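Local coordinates for protein NADP-dependent glyceraldehyde-3-phosphate dehydrogenase (Bacillus halodurans, PDB 3PRL) that probably oxidises glyceraldehyde 3-phosphate to 3-phosphoglycerate with NADP+, without taking up inorganic phosphate, at residues Gly284-Arg292 against Ala329-Glu337; Leu368-Val376 against Gly389-Val397. One frame throughout, in Å; residues are numbered along the deposited sequence.

Interaction 1: Gly284-Arg292 against Ala329-Glu337; sequences GAFSYSGQR and ADITPVIDE
Phe286, on helix 274-286, meets Ile331 through one ring carbon: CD1 lies 3.9 Å from Ile331 CD1, and the two side chains cross obliquely. Ile331 divides its branches: CG1, beside the backbone N (chi1 -43°), carries CD1 to Phe286, while CG2 meets Ser289 OG. From Tyr288 to Gly290 three successive residues take left-handed backbone angles, curling the chain into a tight turn. Tyr288 CB points away from 329-337, and one face of the ring, near the rim, receives Gln291 NE2; its hydroxyl bonds to Val99 O and Lys101 makes a cation-pi contact with the ring. Ser289 aims OG at the opposing backbone and gives its proton to Thr332 O at 2.8 Å, only 15° out of the carbonyl plane, while Ile331 CG2 presses on the same OG at 3.3 Å. The hydroxyl of Thr332 turns elsewhere, to Ala100 O. Gln291, extended beyond CG, reaches across to the loop. Its OE1 accepts the Ile335 N-H at 2.8 Å in the plane of the amide, with Val334 CA 3.3 Å away, and its NE2 makes a weak bond to Tyr288 O of its own turn. With OE1 accepting and NE2 donating, the two bonds set the orientation of the amide, the second only weakly. A leucine here is likely to leave Ile335 N without this acceptor and the turn tied to the loop at one polar point fewer. Asp336 caps helix 337-352. The Ser-Gly-Gln-Arg run of 284-292 belongs to the cysteine signature of aldehyde dehydrogenases, leading in this family into the nucleophilic cysteine, and the contact packs, through Ile335 on Phe162, beside the NADP+ site.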
ATOM      1  N   GLY D 284      15.601 -31.039  -3.628  1.00 30.38           N
ATOM      2  CA  GLY D 284      15.898 -30.001  -2.646  1.00 29.74           C
ATOM      3  C   GLY D 284      16.975 -30.356  -1.631  1.00 29.65           C
ATOM      4  O   GLY D 284      17.781 -29.508  -1.270  1.00 28.93           O
ATOM      5  N   ALA D 285      16.998 -31.608  -1.166  1.00 30.25           N
ATOM      6  CA  ALA D 285      17.960 -32.008  -0.128  1.00 30.22           C
ATOM      7  C   ALA D 285      19.367 -32.071  -0.680  1.00 30.40           C
ATOM      8  O   ALA D 285      20.326 -31.735   0.014  1.00 30.15           O
ATOM      9  CB  ALA D 285      17.576 -33.364   0.509  1.00 30.88           C
ATOM     10  N   PHE D 286      19.469 -32.465  -1.950  1.00 30.42           N
ATOM     11  CA  PHE D 286      20.732 -32.873  -2.545  1.00 30.33           C
ATOM     12  C   PHE D 286      21.271 -31.907  -3.558  1.00 30.74           C
ATOM     13  O   PHE D 286      22.370 -32.121  -4.084  1.00 31.40           O
ATOM     14  CB  PHE D 286      20.579 -34.242  -3.193  1.00 30.05           C
ATOM     15  CG  PHE D 286      20.631 -35.346  -2.223  1.00 28.37           C
ATOM     16  CD1 PHE D 286      21.811 -35.644  -1.568  1.00 30.60           C
ATOM     17  CD2 PHE D 286      19.487 -36.074  -1.921  1.00 30.72           C
ATOM     18  CE1 PHE D 286      21.860 -36.656  -0.645  1.00 29.04           C
ATOM     19  CE2 PHE D 286      19.532 -37.113  -0.993  1.00 29.19           C
ATOM     20  CZ  PHE D 286      20.722 -37.406  -0.362  1.00 31.37           C
ATOM     21  N   SER D 287      20.472 -30.885  -3.860  1.00 30.45           N
ATOM     22  CA  SER D 287      20.894 -29.752  -4.666  1.00 30.67           C
ATOM     23  C   SER D 287      22.163 -29.175  -4.072  1.00 30.55           C
ATOM     24  O   SER D 287      22.233 -28.946  -2.867  1.00 30.13           O
ATOM     25  CB  SER D 287      19.791 -28.693  -4.696  1.00 30.53           C
ATOM     26  OG  SER D 287      20.280 -27.440  -5.147  1.00 36.50           O
ATOM     27  N   TYR D 288      23.159 -28.941  -4.925  1.00 30.55           N
ATOM     28  CA  TYR D 288      24.495 -28.492  -4.511  1.00 30.07           C
ATOM     29  C   TYR D 288      25.078 -29.308  -3.339  1.00 29.19           C
ATOM     30  O   TYR D 288      25.716 -28.768  -2.425  1.00 28.74           O
ATOM     31  CB  TYR D 288      24.524 -26.968  -4.289  1.00 30.28           C
ATOM     32  CG  TYR D 288      25.891 -26.361  -4.017  1.00 29.25           C
ATOM     33  CD1 TYR D 288      27.003 -26.677  -4.799  1.00 30.84           C
ATOM     34  CD2 TYR D 288      26.057 -25.432  -2.988  1.00 30.01           C
ATOM     35  CE1 TYR D 288      28.261 -26.090  -4.543  1.00 29.82           C
ATOM     36  CE2 TYR D 288      27.288 -24.852  -2.728  1.00 29.00           C
ATOM     37  CZ  TYR D 288      28.389 -25.177  -3.506  1.00 30.57           C
ATOM     38  OH  TYR D 288      29.615 -24.598  -3.211  1.00 29.57           O
ATOM     39  N   SER D 289      24.873 -30.627  -3.410  1.00 29.21           N
ATOM     40  CA  SER D 289      25.337 -31.591  -2.393  1.00 29.11           C
ATOM     41  C   SER D 289      24.942 -31.274  -0.949  1.00 28.34           C
ATOM     42  O   SER D 289      25.649 -31.664  -0.016  1.00 29.21           O
ATOM     43  CB  SER D 289      26.862 -31.805  -2.484  1.00 29.35           C
ATOM     44  OG  SER D 289      27.232 -32.481  -3.679  1.00 32.43           O
ATOM     45  N   GLY D 290      23.824 -30.576  -0.755  1.00 27.19           N
ATOM     46  CA  GLY D 290      23.344 -30.255   0.602  1.00 26.06           C
ATOM     47  C   GLY D 290      23.991 -29.038   1.259  1.00 25.30           C
ATOM     48  O   GLY D 290      23.816 -28.813   2.468  1.00 25.39           O
ATOM     49  N   GLN D 291      24.737 -28.256   0.480  1.00 24.51           N
ATOM     50  CA  GLN D 291      25.391 -27.049   1.003  1.00 24.19           C
ATOM     51  C   GLN D 291      24.519 -25.826   0.806  1.00 23.91           C
ATOM     52  O   GLN D 291      24.902 -24.859   0.152  1.00 23.37           O
ATOM     53  CB  GLN D 291      26.764 -26.850   0.377  1.00 23.97           C
ATOM     54  CG  GLN D 291      27.714 -27.982   0.727  1.00 23.12           C
ATOM     55  CD  GLN D 291      28.961 -27.962  -0.098  1.00 24.80           C
ATOM     56  OE1 GLN D 291      30.061 -27.922   0.439  1.00 23.77           O
ATOM     57  NE2 GLN D 291      28.807 -27.986  -1.414  1.00 23.48           N
ATOM     58  N   ARG D 292      23.326 -25.895   1.391  1.00 24.84           N
ATOM     59  CA  ARG D 292      22.329 -24.853   1.260  1.00 25.24           C
ATOM     60  C   ARG D 292      21.690 -24.642   2.611  1.00 25.41           C
ATOM     61  O   ARG D 292      21.416 -25.613   3.349  1.00 25.55           O
ATOM     62  CB  ARG D 292      21.278 -25.261   0.227  1.00 25.89           C
ATOM     63  CG  ARG D 292      21.804 -25.259  -1.203  1.00 27.60           C
ATOM     64  CD  ARG D 292      20.843 -25.910  -2.194  1.00 26.33           C
ATOM     65  NE  ARG D 292      19.725 -25.047  -2.556  1.00 27.44           N
ATOM     66  CZ  ARG D 292      18.446 -25.419  -2.491  1.00 26.13           C
ATOM     67  NH1 ARG D 292      18.124 -26.648  -2.087  1.00 27.77           N
ATOM     68  NH2 ARG D 292      17.490 -24.570  -2.835  1.00 27.08           N
ATOM     69  N   ALA D 329      27.924 -32.879 -12.519  1.00 38.28           N
ATOM     70  CA  ALA D 329      27.405 -33.906 -11.608  1.00 37.76           C
ATOM     71  C   ALA D 329      26.393 -33.313 -10.621  1.00 36.58           C
ATOM     72  O   ALA D 329      26.479 -32.129 -10.254  1.00 36.20           O
ATOM     73  CB  ALA D 329      28.548 -34.595 -10.864  1.00 38.00           C
ATOM     74  N   ASP D 330      25.420 -34.127 -10.214  1.00 35.78           N
ATOM     75  CA  ASP D 330      24.421 -33.704  -9.225  1.00 34.39           C
ATOM     76  C   ASP D 330      25.087 -33.512  -7.862  1.00 33.69           C
ATOM     77  O   ASP D 330      24.827 -32.526  -7.151  1.00 33.18           O
ATOM     78  CB  ASP D 330      23.293 -34.738  -9.114  1.00 34.43           C
ATOM     79  CG  ASP D 330      22.539 -34.933 -10.419  1.00 34.83           C
ATOM     80  OD1 ASP D 330      21.954 -33.956 -10.930  1.00 34.32           O
ATOM     81  OD2 ASP D 330      22.514 -36.079 -10.922  1.00 35.39           O
ATOM     82  N   ILE D 331      25.961 -34.463  -7.529  1.00 33.47           N
ATOM     83  CA  ILE D 331      26.721 -34.461  -6.300  1.00 32.83           C
ATOM     84  C   ILE D 331      28.197 -34.207  -6.580  1.00 33.21           C
ATOM     85  O   ILE D 331      28.905 -35.070  -7.093  1.00 33.88           O
ATOM     86  CB  ILE D 331      26.539 -35.795  -5.548  1.00 33.17           C
ATOM     87  CG1 ILE D 331      25.064 -36.249  -5.554  1.00 32.76           C
ATOM     88  CG2 ILE D 331      27.131 -35.706  -4.140  1.00 32.67           C
ATOM     89  CD1 ILE D 331      24.068 -35.344  -4.754  1.00 32.54           C
ATOM     90  N   THR D 332      28.656 -33.006  -6.262  1.00 33.06           N
ATOM     91  CA  THR D 332      30.074 -32.682  -6.391  1.00 33.21           C
ATOM     92  C   THR D 332      30.732 -32.627  -5.010  1.00 33.10           C
ATOM     93  O   THR D 332      30.037 -32.779  -3.989  1.00 32.69           O
ATOM     94  CB  THR D 332      30.310 -31.374  -7.194  1.00 33.06           C
ATOM     95  OG1 THR D 332      29.464 -30.323  -6.710  1.00 32.20           O
ATOM     96  CG2 THR D 332      30.033 -31.607  -8.675  1.00 33.23           C
ATOM     97  N   PRO D 333      32.063 -32.404  -4.969  1.00 33.38           N
ATOM     98  CA  PRO D 333      32.781 -32.375  -3.697  1.00 33.40           C
ATOM     99  C   PRO D 333      32.311 -31.246  -2.782  1.00 32.64           C
ATOM    100  O   PRO D 333      31.921 -30.170  -3.255  1.00 31.72           O
ATOM    101  CB  PRO D 333      34.240 -32.146  -4.122  1.00 33.94           C
ATOM    102  CG  PRO D 333      34.298 -32.541  -5.564  1.00 33.46           C
ATOM    103  CD  PRO D 333      32.972 -32.154  -6.104  1.00 33.85           C
ATOM    104  N   VAL D 334      32.322 -31.507  -1.478  1.00 33.05           N
ATOM    105  CA  VAL D 334      31.969 -30.490  -0.501  1.00 32.83           C
ATOM    106  C   VAL D 334      33.135 -29.523  -0.335  1.00 33.24           C
ATOM    107  O   VAL D 334      34.271 -29.838  -0.678  1.00 33.96           O
ATOM    108  CB  VAL D 334      31.492 -31.076   0.857  1.00 32.80           C
ATOM    109  CG1 VAL D 334      30.142 -31.777   0.690  1.00 31.96           C
ATOM    110  CG2 VAL D 334      32.532 -32.015   1.453  1.00 32.65           C
ATOM    111  N   ILE D 335      32.829 -28.347   0.192  1.00 33.07           N
ATOM    112  CA  ILE D 335      33.737 -27.199   0.178  1.00 33.69           C
ATOM    113  C   ILE D 335      35.175 -27.466   0.664  1.00 35.15           C
ATOM    114  O   ILE D 335      36.122 -27.000   0.042  1.00 35.29           O
ATOM    115  CB  ILE D 335      33.096 -25.995   0.926  1.00 32.76           C
ATOM    116  CG1 ILE D 335      33.740 -24.655   0.518  1.00 32.51           C
ATOM    117  CG2 ILE D 335      33.109 -26.235   2.429  1.00 32.69           C
ATOM    118  CD1 ILE D 335      33.659 -24.350  -0.971  1.00 32.57           C
ATOM    119  N   ASP D 336      35.335 -28.188   1.773  1.00 36.65           N
ATOM    120  CA  ASP D 336      36.682 -28.468   2.308  1.00 38.28           C
ATOM    121  C   ASP D 336      36.797 -29.756   3.147  1.00 39.12           C
ATOM    122  O   ASP D 336      35.795 -30.470   3.330  1.00 38.49           O
ATOM    123  CB  ASP D 336      37.284 -27.215   3.007  1.00 38.60           C
ATOM    124  CG  ASP D 336      36.561 -26.820   4.304  1.00 40.10           C
ATOM    125  OD1 ASP D 336      35.452 -27.316   4.602  1.00 38.06           O
ATOM    126  OD2 ASP D 336      37.124 -25.980   5.040  1.00 38.33           O
ATOM    127  N   GLU D 337      38.021 -30.039   3.624  1.00 40.77           N
ATOM    128  CA  GLU D 337      38.352 -31.197   4.492  1.00 42.36           C
ATOM    129  C   GLU D 337      37.537 -31.233   5.763  1.00 41.29           C
ATOM    130  O   GLU D 337      36.953 -32.261   6.118  1.00 41.10           O
ATOM    131  CB  GLU D 337      39.816 -31.169   4.967  1.00 44.58           C
ATOM    132  CG  GLU D 337      40.832 -30.421   4.127  1.00 51.30           C
ATOM    133  CD  GLU D 337      41.402 -31.278   3.034  1.00 45.37           C
ATOM    134  OE1 GLU D 337      42.511 -31.833   3.231  1.00 52.48           O
ATOM    135  OE2 GLU D 337      40.731 -31.403   1.988  1.00 51.56           O
TER

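Interaction 2: Leu368-Val376 against Gly389-Val397; sequences LSPTLLDDV and GPVLPIIRV
Asp374 carries CG anti to the backbone N (chi1 -158°), and Arg396 bends at both chi2 and chi3, which brings carboxylate and guanidinium together at the C-terminal end of the paired strands. Their planes stand 81° apart. Asp374 OD1 lies 3.3 Å from Arg396 NE and OD2 sits over one guanidinium face near its rim, so the salt bridge rests on charge, with no N-H aimed at an oxygen. Arg396 NH1 has a second carboxylate partner in Asp307 of helix 303-317. Asp375 OD1 comes against the arginine's aliphatic part, 3.4 Å from Arg396 CD. Behind this corner, strands 371-374 and 391-397 run parallel, 16° apart. Their ladder opens with Thr371 N to Pro390 O at 2.8 Å, after which Thr371 O takes Leu392 N, Leu392 O takes Leu373 N in an almost straight bond, and Leu373 O takes Ile394 N. The next step slips by one residue: with Asp375 in a left-handed conformation, Ile394 O accepts Val376 N at 3.0 Å, while Asp375 N turns back to Asp374 OD1, approaching from above the carboxylate plane. Thr371, Leu373, Val391 and Pro393 share one face of the sheet, where Leu373 CD1 meets Val391 CG2 and Val376 sets CG2 3.6 Å from Pro393 CB. On the other face Leu372 CD1 touches Ile394 CD1 at 4.0 Å and packs near Leu392 CB; helices 303-317 and 274-286 cover this layer. At the start, Pro390 wedges CG against Leu368 CB at 3.7 Å. On its far side strand 391-397 pairs with strand 296-302, also parallel, so these neighbours form part of the parallel core of the mixed sheet in the aldehyde dehydrogenase catalytic domain.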
ATOM      1  N   LEU D 368      31.727 -36.884  -1.525  1.00 41.81           N
ATOM      2  CA  LEU D 368      30.867 -37.792  -0.778  1.00 41.89           C
ATOM      3  C   LEU D 368      29.693 -38.271  -1.603  1.00 41.73           C
ATOM      4  O   LEU D 368      29.007 -37.471  -2.245  1.00 41.29           O
ATOM      5  CB  LEU D 368      30.340 -37.126   0.485  1.00 41.53           C
ATOM      6  CG  LEU D 368      31.112 -37.361   1.776  1.00 42.36           C
ATOM      7  CD1 LEU D 368      32.284 -36.392   1.891  1.00 41.67           C
ATOM      8  CD2 LEU D 368      30.159 -37.204   2.957  1.00 41.61           C
ATOM      9  N   SER D 369      29.468 -39.584  -1.578  1.00 42.05           N
ATOM     10  CA  SER D 369      28.274 -40.191  -2.163  1.00 41.94           C
ATOM     11  C   SER D 369      27.034 -39.629  -1.487  1.00 40.89           C
ATOM     12  O   SER D 369      27.071 -39.338  -0.293  1.00 40.87           O
ATOM     13  CB  SER D 369      28.298 -41.716  -1.992  1.00 42.93           C
ATOM     14  OG  SER D 369      29.048 -42.339  -3.015  1.00 41.73           O
ATOM     15  N   PRO D 370      25.936 -39.449  -2.245  1.00 40.56           N
ATOM     16  CA  PRO D 370      24.746 -39.033  -1.520  1.00 39.96           C
ATOM     17  C   PRO D 370      24.402 -40.147  -0.532  1.00 40.42           C
ATOM     18  O   PRO D 370      24.433 -41.332  -0.882  1.00 40.73           O
ATOM     19  CB  PRO D 370      23.685 -38.892  -2.612  1.00 39.81           C
ATOM     20  CG  PRO D 370      24.193 -39.709  -3.770  1.00 39.69           C
ATOM     21  CD  PRO D 370      25.678 -39.660  -3.684  1.00 40.61           C
ATOM     22  N   THR D 371      24.123 -39.761   0.704  1.00 40.21           N
ATOM     23  CA  THR D 371      23.943 -40.725   1.763  1.00 40.89           C
ATOM     24  C   THR D 371      22.506 -40.693   2.265  1.00 40.67           C
ATOM     25  O   THR D 371      22.005 -39.640   2.682  1.00 40.25           O
ATOM     26  CB  THR D 371      24.978 -40.511   2.906  1.00 41.12           C
ATOM     27  OG1 THR D 371      26.302 -40.474   2.354  1.00 40.11           O
ATOM     28  CG2 THR D 371      24.907 -41.644   3.901  1.00 40.74           C
ATOM     29  N   LEU D 372      21.848 -41.852   2.193  1.00 41.02           N
ATOM     30  CA  LEU D 372      20.487 -42.010   2.696  1.00 40.69           C
ATOM     31  C   LEU D 372      20.453 -42.902   3.929  1.00 41.31           C
ATOM     32  O   LEU D 372      20.927 -44.049   3.903  1.00 41.76           O
ATOM     33  CB  LEU D 372      19.552 -42.558   1.612  1.00 40.82           C
ATOM     34  CG  LEU D 372      18.047 -42.369   1.848  1.00 39.01           C
ATOM     35  CD1 LEU D 372      17.667 -40.887   1.883  1.00 39.71           C
ATOM     36  CD2 LEU D 372      17.256 -43.087   0.781  1.00 41.12           C
ATOM     37  N   LEU D 373      19.883 -42.360   5.005  1.00 41.14           N
ATOM     38  CA  LEU D 373      19.722 -43.089   6.256  1.00 41.86           C
ATOM     39  C   LEU D 373      18.253 -43.216   6.604  1.00 42.13           C
ATOM     40  O   LEU D 373      17.477 -42.283   6.399  1.00 42.23           O
ATOM     41  CB  LEU D 373      20.460 -42.376   7.390  1.00 41.81           C
ATOM     42  CG  LEU D 373      21.924 -41.981   7.173  1.00 41.97           C
ATOM     43  CD1 LEU D 373      22.315 -40.883   8.144  1.00 41.03           C
ATOM     44  CD2 LEU D 373      22.861 -43.197   7.303  1.00 42.47           C
ATOM     45  N   ASP D 374      17.876 -44.371   7.137  1.00 43.08           N
ATOM     46  CA  ASP D 374      16.493 -44.627   7.535  1.00 43.59           C
ATOM     47  C   ASP D 374      16.431 -44.891   9.033  1.00 43.72           C
ATOM     48  O   ASP D 374      17.468 -45.046   9.679  1.00 43.79           O
ATOM     49  CB  ASP D 374      15.890 -45.792   6.728  1.00 44.84           C
ATOM     50  CG  ASP D 374      14.354 -45.773   6.694  1.00 45.76           C
ATOM     51  OD1 ASP D 374      13.724 -44.932   7.380  1.00 44.49           O
ATOM     52  OD2 ASP D 374      13.773 -46.616   5.973  1.00 45.56           O
ATOM     53  N   ASP D 375      15.211 -44.908   9.572  1.00 44.00           N
ATOM     54  CA  ASP D 375      14.934 -45.208  10.980  1.00 44.44           C
ATOM     55  C   ASP D 375      15.693 -44.294  11.939  1.00 44.07           C
ATOM     56  O   ASP D 375      16.070 -44.696  13.051  1.00 44.62           O
ATOM     57  CB  ASP D 375      15.202 -46.688  11.266  1.00 45.67           C
ATOM     58  CG  ASP D 375      14.232 -47.602  10.540  1.00 47.00           C
ATOM     59  OD1 ASP D 375      13.122 -47.828  11.074  1.00 46.76           O
ATOM     60  OD2 ASP D 375      14.578 -48.102   9.444  1.00 46.44           O
ATOM     61  N   VAL D 376      15.902 -43.053  11.493  1.00 42.95           N
ATOM     62  CA  VAL D 376      16.716 -42.078  12.211  1.00 42.18           C
ATOM     63  C   VAL D 376      15.997 -41.619  13.468  1.00 42.44           C
ATOM     64  O   VAL D 376      14.786 -41.385  13.461  1.00 42.67           O
ATOM     65  CB  VAL D 376      17.146 -40.902  11.296  1.00 40.98           C
ATOM     66  CG1 VAL D 376      17.785 -39.765  12.098  1.00 40.40           C
ATOM     67  CG2 VAL D 376      18.122 -41.408  10.251  1.00 41.06           C
ATOM     68  N   GLY D 389      25.961 -30.988   3.808  1.00 28.02           N
ATOM     69  CA  GLY D 389      26.502 -32.119   3.046  1.00 30.10           C
ATOM     70  C   GLY D 389      25.455 -33.117   2.586  1.00 31.22           C
ATOM     71  O   GLY D 389      24.326 -33.101   3.095  1.00 31.60           O
ATOM     72  N   PRO D 390      25.822 -33.996   1.625  1.00 31.79           N
ATOM     73  CA  PRO D 390      24.863 -34.819   0.888  1.00 32.06           C
ATOM     74  C   PRO D 390      24.403 -36.012   1.714  1.00 32.46           C
ATOM     75  O   PRO D 390      24.751 -37.161   1.411  1.00 33.47           O
ATOM     76  CB  PRO D 390      25.664 -35.277  -0.326  1.00 32.50           C
ATOM     77  CG  PRO D 390      27.058 -35.363   0.160  1.00 32.75           C
ATOM     78  CD  PRO D 390      27.211 -34.339   1.267  1.00 32.25           C
ATOM     79  N   VAL D 391      23.624 -35.717   2.750  1.00 31.65           N
ATOM     80  CA  VAL D 391      23.115 -36.712   3.674  1.00 32.02           C
ATOM     81  C   VAL D 391      21.677 -36.338   4.001  1.00 32.02           C
ATOM     82  O   VAL D 391      21.356 -35.155   4.146  1.00 32.26           O
ATOM     83  CB  VAL D 391      23.996 -36.827   4.954  1.00 32.22           C
ATOM     84  CG1 VAL D 391      23.802 -35.623   5.904  1.00 30.10           C
ATOM     85  CG2 VAL D 391      23.719 -38.130   5.683  1.00 31.41           C
ATOM     86  N   LEU D 392      20.805 -37.335   4.083  1.00 32.12           N
ATOM     87  CA  LEU D 392      19.387 -37.072   4.303  1.00 31.98           C
ATOM     88  C   LEU D 392      18.800 -38.145   5.205  1.00 32.41           C
ATOM     89  O   LEU D 392      18.782 -39.323   4.831  1.00 33.49           O
ATOM     90  CB  LEU D 392      18.631 -37.020   2.965  1.00 31.58           C
ATOM     91  CG  LEU D 392      17.115 -36.778   2.987  1.00 33.23           C
ATOM     92  CD1 LEU D 392      16.784 -35.441   3.632  1.00 30.64           C
ATOM     93  CD2 LEU D 392      16.529 -36.871   1.574  1.00 31.35           C
ATOM     94  N   PRO D 393      18.353 -37.752   6.402  1.00 31.84           N
ATOM     95  CA  PRO D 393      17.721 -38.725   7.293  1.00 32.56           C
ATOM     96  C   PRO D 393      16.228 -38.855   7.041  1.00 33.11           C
ATOM     97  O   PRO D 393      15.574 -37.894   6.657  1.00 32.19           O
ATOM     98  CB  PRO D 393      17.976 -38.143   8.683  1.00 32.04           C
ATOM     99  CG  PRO D 393      18.090 -36.662   8.458  1.00 31.94           C
ATOM    100  CD  PRO D 393      18.655 -36.480   7.084  1.00 30.88           C
ATOM    101  N   ILE D 394      15.705 -40.058   7.249  1.00 34.61           N
ATOM    102  CA  ILE D 394      14.268 -40.267   7.250  1.00 35.18           C
ATOM    103  C   ILE D 394      13.842 -40.601   8.684  1.00 36.28           C
ATOM    104  O   ILE D 394      14.473 -41.428   9.360  1.00 37.09           O
ATOM    105  CB  ILE D 394      13.819 -41.369   6.234  1.00 35.49           C
ATOM    106  CG1 ILE D 394      14.604 -41.286   4.903  1.00 33.21           C
ATOM    107  CG2 ILE D 394      12.306 -41.333   6.016  1.00 33.46           C
ATOM    108  CD1 ILE D 394      14.450 -39.991   4.112  1.00 34.32           C
ATOM    109  N   ILE D 395      12.801 -39.924   9.155  1.00 36.41           N
ATOM    110  CA  ILE D 395      12.314 -40.138  10.504  1.00 37.95           C
ATOM    111  C   ILE D 395      10.889 -40.663  10.419  1.00 39.55           C
ATOM    112  O   ILE D 395       9.985 -39.984   9.940  1.00 39.02           O
ATOM    113  CB  ILE D 395      12.452 -38.866  11.393  1.00 37.36           C
ATOM    114  CG1 ILE D 395      13.933 -38.505  11.578  1.00 37.58           C
ATOM    115  CG2 ILE D 395      11.787 -39.077  12.749  1.00 38.33           C
ATOM    116  CD1 ILE D 395      14.190 -37.110  12.126  1.00 36.33           C
ATOM    117  N   ARG D 396      10.714 -41.909  10.840  1.00 41.73           N
ATOM    118  CA  ARG D 396       9.413 -42.556  10.751  1.00 43.70           C
ATOM    119  C   ARG D 396       8.538 -42.018  11.884  1.00 44.28           C
ATOM    120  O   ARG D 396       8.880 -42.124  13.062  1.00 44.47           O
ATOM    121  CB  ARG D 396       9.531 -44.093  10.788  1.00 45.24           C
ATOM    122  CG  ARG D 396      10.859 -44.647  10.267  1.00 47.50           C
ATOM    123  CD  ARG D 396      10.685 -45.972   9.535  1.00 46.37           C
ATOM    124  NE  ARG D 396      10.669 -45.794   8.078  1.00 48.05           N
ATOM    125  CZ  ARG D 396      10.299 -46.723   7.199  1.00 46.63           C
ATOM    126  NH1 ARG D 396       9.883 -47.913   7.602  1.00 49.79           N
ATOM    127  NH2 ARG D 396      10.324 -46.449   5.902  1.00 48.30           N
ATOM    128  N   VAL D 397       7.421 -41.412  11.508  1.00 44.70           N
ATOM    129  CA  VAL D 397       6.549 -40.731  12.462  1.00 45.15           C
ATOM    130  C   VAL D 397       5.140 -41.355  12.450  1.00 46.48           C
ATOM    131  O   VAL D 397       4.792 -42.071  11.514  1.00 46.99           O
ATOM    132  CB  VAL D 397       6.539 -39.205  12.163  1.00 44.05           C
ATOM    133  CG1 VAL D 397       5.530 -38.485  13.002  1.00 41.07           C
ATOM    134  CG2 VAL D 397       7.919 -38.616  12.400  1.00 40.59           C
TER

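In the fold
Both contacts are largely buried, and they meet: Phe286 of interaction 1 packs on Pro370 and Pro390 of interaction 2, and Ile331 CG2 lies against Leu368 O. Helix 274-286 serves both, running toward the turn of interaction 1 and lining the Leu392 layer of interaction 2. Their chemistry differs with place. Interaction 1 joins two largely irregular segments near the cofactor site through side-chain-to-backbone bonds, whereas 368-376 against 389-397 is a regular parallel ladder with hydrophobic layers, about twice the buried surface, and a partly exposed charged corner at Arg396. Interaction 1 lies nearer the centre of the chain.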